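Local coordinates for ABC transporter periplasmic substrate-binding protein (PDB 5MY5) that binds tungstate with high selectivity in the periplasm and probably hands it over to the membrane part of an ABC transporter for uptake, at residues 43-46 with 47-50; 117-120 with 121-124; 153-156 with 157-160; 253-256 with 257-260. The protein carries 2 engineered substitutions. All coordinates share one frame; numbering follows the deposited sequence.

Contact 1: residues 43-46 with 47-50; sequences DDLA and PQFT
Q48 folds its side chain back along the helix to give an amide N-H to the main chain of D44, one turn earlier. The bond from Q48 NE2 to D44 O is 3.0 Å long and nearly straight, with an N-H...O angle of 166°. D44 O lies almost in the plane of the Q48 amide, yet the nitrogen sits above the plane of that carbonyl, 62° out of it, rather than on a lone pair. A first torsion of -51° keeps CG beside the backbone N, and an extended second torsion carries the amide over D44.

P47 has no N-H to give to D43 O, the acceptor four residues before it, and the helix kinks here. Where an N-H would otherwise point, P47 CD comes to 3.3 Å from D43 O and also packs 3.5 Å from A46 CB. Q48 N is 4.1 Å from D44 O, too far for the usual bond, consistent with an effect of the kink. Beyond this the ordinary i to i+4 pattern resumes: F49 N bonds to L45 O at 2.9 Å and T50 N to A46 O at 3.0 Å. The T50 hydroxyl is bonded to I55 O, beyond the end of the helix.

On the buried side L45 and F49 face helix 239-250, where F49 meets F245 edge-to-face, while A46 rests on W59 of strand 56-62. The chemistry implies that the proline leaves D43 O without its helical N-H, while the side-chain amide of Q48, a turn after D44, serves D44 O.

Contact 2: residues 117-120 with 121-124; sequences AGVK and GMTV
G118 meets M122 through its carbonyl: the terminal methyl, M122 CE, lies 3.6 Å from G118 O. The backbone of G118 has positive phi and leads the chain into the turn that follows.

V119 is the first residue of that turn, a type II beta turn that ends at M122. It is closed by M122 N bonding to V119 O at 2.9 Å, with the donor tilted 31° from the carbonyl plane. The M122 side chain then runs back beside V119. Its CB is 3.2 Å from V119 O, and the sulfur, M122 SD, packs 4.1 Å from V119 CB. This return path depends on M122 CG standing opposite its own carbonyl carbon (chi1 -76°), after which the chain runs out straight to CE.

K120 takes the second position of the turn and sends its long side chain outward, leaving only the first carbons close to the next residue, with K120 CB 3.4 Å from G121 N. G121 follows with phi of 77°, the backbone conformation expected at the third position of a type II turn.

D115 accepts bonds from the amides of both V119 and K120, while G121 pairs through its backbone with L213 of strand 210-214. The loop, which joins strand 100-112 to helix 124-133, packs against that helix and strand 210-214: V119 lies on A127 and I131 of the helix and on V214 of the strand, and T123 N-caps the helix through A126 N.

Contact 3: residues 153-156 with 157-160; sequences SLWK and QIEG
I158 holds CG1 between its backbone N and carbonyl carbon (chi1 64°), and an extended second torsion then carries CD1 out to the indole of W155. The tryptophan, with CG opposite its carbonyl carbon (chi1 -69°), points the same way, and the two side chains lie alongside each other. Their touch is at the ring edge and in the ring plane: I158 CD1 is 3.8 Å from W155 CE3 and 4.0 Å from W155 CZ3.

Underneath, a type I turn runs from W155 to I158. I158 N bonds to W155 O at 3.2 Å, approaching from above the carbonyl plane, and Q157 N reaches L154 O at 3.2 Å in the same manner. W155 O also accepts a proton from a water at 2.6 Å, which donates again to G160 O at 3.2 Å and so links the two carbonyls.

At the other end of the indole, W155 NE1 is bonded to E151, and F138 meets the ring edge-to-face. L128 of helix 124-133 touches both W155 and I158. Chemically, then, an isoleucine methyl packs on part of the apolar ring edge, while the carbonyl beneath it is satisfied twice, by an amide and by water.

Contact 4: residues 253-256 with 257-260; sequences ATQK and TIGD
T257 and A253 open the run of main-chain hydrogen bonds along this helix, with T257 N 3.1 Å from A253 O. I258 follows with its N 2.8 Å from T254 O; G259 N then bonds to Q255 O and D260 N to K256 O. All four join residues four apart, the plain alpha-helical pattern.

Hydroxyls and water come next. The T257 side chain is turned with OG1 beside its own backbone N (chi1 -61°), which places it 3.2 Å from A253 O, although its proton has another acceptor within reach and the bond is not settled. A water lies 2.9 Å from T254 OG1 and a longer 3.3 Å from T257 OG1, bridging the two threonines. T254 OG1 is also bonded to S251 OG.

Of the charged pair, K256 and D260 approach through carbon rather than charge: K256 CG is 3.7 Å from D260 OD2. K256 NZ is 4.9 Å from D260 OD2, so the opposite charges are not in contact and would probably attract only weakly.

Apolar packing centres on I258, whose CD1 lies 4.3 Å from T254 CG2; the same methyl lies against the amide nitrogen of Q255, the two side chains running alongside. The Q255 amide is bonded elsewhere, NE2 to M249 O and L102 O, and OE1 to A273 N. I258 packs on F269 of strand 266-271, and T257 on L45 and Q48. This is an amphipathic surface helix, packed on the sheet and helix 41-53 of a periplasmic binding protein fold.

Overall arrangement
The four contacts form two groups on the fold. Contacts 1 and 4, centres about 12 Å apart, lie on neighbouring helices 41-53 and 252-260, whose faces meet where L45 and Q48 pack on T257. Of contacts 2 and 3, about 15 Å apart, contact 2 leads into helix 124-133 and contact 3 packs against it, with V124 touching L154; their centres are 31 to 39 Å from those of the first pair. Contact 2 is the surface one, a tight turn in a loop, whereas the other three are partly buried. Chemistry follows place: regular helical bonding dominates contact 4, a proline interrupts it in contact 1, and contacts 2 and 3 rely on beta turns, a thioether or a ring edge.

Contact 1: residues 43-46 with 47-50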
# COMPACT_ATOMS: atom_id res chain seq x y z
N ASP A 43 -10.81 -6.74 -8.60
CA ASP A 43 -12.18 -7.00 -9.07
C ASP A 43 -12.44 -6.34 -10.40
O ASP A 43 -13.28 -6.87 -11.15
CB ASP A 43 -13.20 -6.50 -8.06
CG ASP A 43 -13.10 -7.22 -6.76
OD1 ASP A 43 -13.10 -8.43 -6.72
OD2 ASP A 43 -13.05 -6.57 -5.69
N ASP A 44 -11.83 -5.21 -10.67
CA ASP A 44 -11.89 -4.59 -12.00
C ASP A 44 -11.00 -5.22 -13.01
O ASP A 44 -11.38 -5.41 -14.18
CB ASP A 44 -11.49 -3.10 -11.88
CG ASP A 44 -12.62 -2.17 -12.03
OD1 ASP A 44 -13.64 -2.35 -11.31
OD2 ASP A 44 -12.45 -1.24 -12.86
N LEU A 45 -9.75 -5.55 -12.63
CA LEU A 45 -8.76 -6.05 -13.57
C LEU A 45 -9.02 -7.48 -13.97
O LEU A 45 -8.73 -7.85 -15.14
CB LEU A 45 -7.33 -5.95 -12.97
CG LEU A 45 -6.81 -4.55 -12.85
CD1 LEU A 45 -5.38 -4.62 -12.28
CD2 LEU A 45 -6.81 -3.69 -14.15
N ALA A 46 -9.41 -8.30 -13.03
CA ALA A 46 -9.47 -9.75 -13.29
C ALA A 46 -10.41 -10.14 -14.50
O ALA A 46 -10.00 -10.87 -15.38
CB ALA A 46 -9.80 -10.54 -12.06
N PRO A 47 -11.61 -9.53 -14.62
CA PRO A 47 -12.43 -9.91 -15.80
C PRO A 47 -11.81 -9.41 -17.09
O PRO A 47 -11.88 -10.07 -18.14
CB PRO A 47 -13.77 -9.20 -15.57
CG PRO A 47 -13.79 -8.80 -14.17
CD PRO A 47 -12.39 -8.78 -13.63
N GLN A 48 -11.10 -8.28 -17.04
CA GLN A 48 -10.42 -7.79 -18.25
C GLN A 48 -9.23 -8.71 -18.66
O GLN A 48 -8.99 -9.01 -19.85
CB GLN A 48 -9.92 -6.35 -18.08
CG GLN A 48 -11.00 -5.36 -17.59
CD GLN A 48 -10.62 -3.88 -17.45
OE1 GLN A 48 -10.42 -3.17 -18.44
NE2 GLN A 48 -10.65 -3.36 -16.19
N PHE A 49 -8.45 -9.15 -17.67
CA PHE A 49 -7.38 -10.10 -17.90
C PHE A 49 -7.97 -11.37 -18.53
O PHE A 49 -7.38 -11.92 -19.51
CB PHE A 49 -6.69 -10.45 -16.53
CG PHE A 49 -5.63 -11.54 -16.62
CD1 PHE A 49 -4.57 -11.43 -17.41
CD2 PHE A 49 -5.79 -12.76 -15.89
CE1 PHE A 49 -3.60 -12.41 -17.50
CE2 PHE A 49 -4.81 -13.72 -15.95
CZ PHE A 49 -3.69 -13.53 -16.75
N THR A 50 -9.09 -11.88 -18.03
CA THR A 50 -9.66 -13.12 -18.57
C THR A 50 -10.20 -12.90 -20.01
O THR A 50 -9.95 -13.75 -20.90
CB THR A 50 -10.79 -13.66 -17.70
OG1 THR A 50 -10.27 -14.02 -16.42
CG2 THR A 50 -11.43 -14.91 -18.34

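Contact 2: residues 117-120 with 121-124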
# COMPACT_ATOMS: atom_id res chain seq x y z
N ALA A 117 0.24 22.91 13.53
CA ALA A 117 1.67 22.87 13.39
C ALA A 117 2.22 23.54 12.16
O ALA A 117 3.44 23.59 11.98
CB ALA A 117 2.16 21.38 13.44
N GLY A 118 1.32 23.90 11.24
CA GLY A 118 1.63 24.58 10.00
C GLY A 118 2.50 23.78 9.09
O GLY A 118 3.52 24.27 8.56
N VAL A 119 2.09 22.52 8.86
CA VAL A 119 2.88 21.66 7.98
C VAL A 119 2.43 21.52 6.51
O VAL A 119 3.11 20.85 5.73
CB VAL A 119 2.99 20.23 8.57
CG1 VAL A 119 3.51 20.33 9.98
CG2 VAL A 119 1.67 19.49 8.48
N LYS A 120 1.30 22.11 6.13
CA LYS A 120 0.81 21.94 4.75
C LYS A 120 1.87 22.28 3.74
O LYS A 120 2.51 23.33 3.83
CB LYS A 120 -0.46 22.75 4.55
CG LYS A 120 -1.21 22.45 3.24
CD LYS A 120 -2.41 23.39 3.20
CE LYS A 120 -3.14 23.36 1.87
NZ LYS A 120 -4.22 22.35 1.86
N GLY A 121 2.07 21.35 2.80
CA GLY A 121 2.98 21.54 1.69
C GLY A 121 4.44 21.37 2.05
O GLY A 121 5.35 21.60 1.20
N MET A 122 4.72 20.93 3.30
CA MET A 122 6.10 20.62 3.62
C MET A 122 6.44 19.23 3.09
O MET A 122 5.54 18.47 2.77
CB MET A 122 6.29 20.61 5.15
CG MET A 122 6.36 21.98 5.79
SD MET A 122 6.69 21.82 7.58
CE MET A 122 7.02 23.53 8.09
N THR A 123 7.71 18.91 2.99
CA THR A 123 8.13 17.54 2.83
C THR A 123 7.78 16.71 4.09
O THR A 123 7.53 17.24 5.17
CB THR A 123 9.62 17.43 2.68
OG1 THR A 123 10.23 17.85 3.90
CG2 THR A 123 10.13 18.33 1.50
N VAL A 124 7.71 15.42 3.92
CA VAL A 124 7.48 14.50 5.09
C VAL A 124 8.47 14.71 6.20
O VAL A 124 8.07 14.90 7.37
CB VAL A 124 7.57 13.00 4.64
CG1 VAL A 124 7.69 12.01 5.82
CG2 VAL A 124 6.33 12.70 3.88

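Contact 3: residues 153-156 with 157-160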
# COMPACT_ATOMS: atom_id res chain seq x y z
N SER A 153 8.92 3.89 9.73
CA SER A 153 10.04 4.11 8.82
C SER A 153 10.23 5.59 8.54
O SER A 153 11.35 6.00 8.28
CB SER A 153 9.92 3.31 7.50
OG SER A 153 9.07 3.90 6.52
N LEU A 154 9.14 6.37 8.49
CA LEU A 154 9.22 7.81 8.21
C LEU A 154 9.96 8.58 9.28
O LEU A 154 10.79 9.50 8.99
CB LEU A 154 7.85 8.44 8.10
CG LEU A 154 6.91 7.89 7.01
CD1 LEU A 154 5.62 8.64 6.91
CD2 LEU A 154 7.56 7.83 5.65
N TRP A 155 9.72 8.22 10.53
CA TRP A 155 10.39 8.88 11.61
C TRP A 155 11.86 8.63 11.58
O TRP A 155 12.60 9.45 12.08
CB TRP A 155 9.81 8.46 12.98
CG TRP A 155 8.46 8.95 13.20
CD1 TRP A 155 7.22 8.22 13.05
CD2 TRP A 155 8.01 10.30 13.58
NE1 TRP A 155 6.22 9.03 13.31
CE2 TRP A 155 6.62 10.31 13.65
CE3 TRP A 155 8.70 11.49 13.89
CZ2 TRP A 155 5.88 11.44 14.03
CZ3 TRP A 155 8.03 12.55 14.24
CH2 TRP A 155 6.63 12.60 14.30
N LYS A 156 12.27 7.47 11.08
CA LYS A 156 13.69 7.13 11.01
C LYS A 156 14.51 8.09 10.17
O LYS A 156 15.72 8.12 10.33
CB LYS A 156 13.89 5.69 10.51
CG LYS A 156 13.52 4.65 11.52
CD LYS A 156 14.71 4.23 12.39
CE LYS A 156 14.39 2.95 13.15
NZ LYS A 156 14.63 1.75 12.30
N GLN A 157 13.87 8.89 9.32
CA GLN A 157 14.52 9.87 8.47
C GLN A 157 14.49 11.32 8.93
O GLN A 157 14.94 12.18 8.17
CB GLN A 157 13.88 9.83 7.07
CG GLN A 157 13.70 8.45 6.44
CD GLN A 157 15.02 7.67 6.30
OE1 GLN A 157 15.26 6.68 7.02
NE2 GLN A 157 15.85 8.08 5.35
N ILE A 158 13.94 11.64 10.11
CA ILE A 158 14.02 13.03 10.65
C ILE A 158 15.40 13.10 11.36
O ILE A 158 16.00 12.07 11.62
CB ILE A 158 12.85 13.50 11.60
CG1 ILE A 158 12.77 12.70 12.91
CG2 ILE A 158 11.49 13.48 10.89
CD1 ILE A 158 11.95 13.36 14.03
N GLU A 159 15.85 14.30 11.67
CA GLU A 159 17.16 14.43 12.31
C GLU A 159 17.04 14.16 13.81
O GLU A 159 18.02 13.71 14.44
CB GLU A 159 17.77 15.81 12.06
CG GLU A 159 17.87 16.18 10.59
CD GLU A 159 18.78 17.38 10.38
OE1 GLU A 159 19.96 17.30 10.78
OE2 GLU A 159 18.32 18.39 9.82
N GLY A 160 15.85 14.44 14.35
CA GLY A 160 15.57 14.36 15.79
C GLY A 160 15.34 12.93 16.21
O GLY A 160 15.45 12.01 15.38
O HOH W 1 13.34 9.74 14.56

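Contact 4: residues 253-256 with 257-260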
# COMPACT_ATOMS: atom_id res chain seq x y z
N ALA A 253 -1.71 -0.66 -22.39
CA ALA A 253 -3.15 -0.52 -22.26
C ALA A 253 -3.54 -0.83 -20.81
O ALA A 253 -4.38 -0.17 -20.27
CB ALA A 253 -3.90 -1.44 -23.23
N THR A 254 -2.95 -1.89 -20.19
CA THR A 254 -3.37 -2.19 -18.81
C THR A 254 -2.78 -1.16 -17.84
O THR A 254 -3.43 -0.79 -16.90
CB THR A 254 -2.98 -3.61 -18.39
OG1 THR A 254 -3.54 -4.56 -19.35
CG2 THR A 254 -3.46 -3.95 -17.01
N GLN A 255 -1.57 -0.67 -18.08
CA GLN A 255 -1.03 0.50 -17.34
C GLN A 255 -1.99 1.66 -17.33
O GLN A 255 -2.31 2.23 -16.30
CB GLN A 255 0.34 0.83 -17.84
CG GLN A 255 1.42 -0.23 -17.58
CD GLN A 255 1.95 -0.13 -16.19
OE1 GLN A 255 2.66 0.84 -15.91
NE2 GLN A 255 1.62 -1.13 -15.31
N LYS A 256 -2.54 1.97 -18.51
CA LYS A 256 -3.49 3.04 -18.60
C LYS A 256 -4.71 2.71 -17.78
O LYS A 256 -5.21 3.56 -17.08
CB LYS A 256 -3.83 3.33 -20.10
CG LYS A 256 -4.83 4.45 -20.31
CD LYS A 256 -5.04 4.76 -21.79
CE LYS A 256 -5.83 6.07 -21.86
NZ LYS A 256 -6.55 6.29 -23.15
N THR A 257 -5.23 1.48 -17.83
CA THR A 257 -6.37 1.03 -17.08
C THR A 257 -6.09 1.20 -15.55
O THR A 257 -7.01 1.60 -14.77
CB THR A 257 -6.77 -0.44 -17.32
OG1 THR A 257 -7.12 -0.66 -18.74
CG2 THR A 257 -7.94 -0.89 -16.49
N ILE A 258 -4.87 0.83 -15.13
CA ILE A 258 -4.55 0.96 -13.69
C ILE A 258 -4.56 2.46 -13.33
O ILE A 258 -5.17 2.86 -12.29
CB ILE A 258 -3.20 0.34 -13.46
CG1 ILE A 258 -3.33 -1.19 -13.57
CG2 ILE A 258 -2.62 0.75 -12.08
CD1 ILE A 258 -2.01 -1.87 -13.58
N GLY A 259 -3.97 3.29 -14.15
CA GLY A 259 -3.92 4.76 -13.90
C GLY A 259 -5.30 5.41 -13.91
O GLY A 259 -5.62 6.39 -13.10
N ASP A 260 -6.18 4.88 -14.74
CA ASP A 260 -7.59 5.34 -14.74
C ASP A 260 -8.54 4.77 -13.70
O ASP A 260 -9.67 5.23 -13.57
CB ASP A 260 -8.14 5.06 -16.14
CG ASP A 260 -7.57 5.99 -17.18
OD1 ASP A 260 -6.95 6.97 -16.83
OD2 ASP A 260 -7.71 5.67 -18.38
O HOH W 2 -6.21 -3.62 -19.74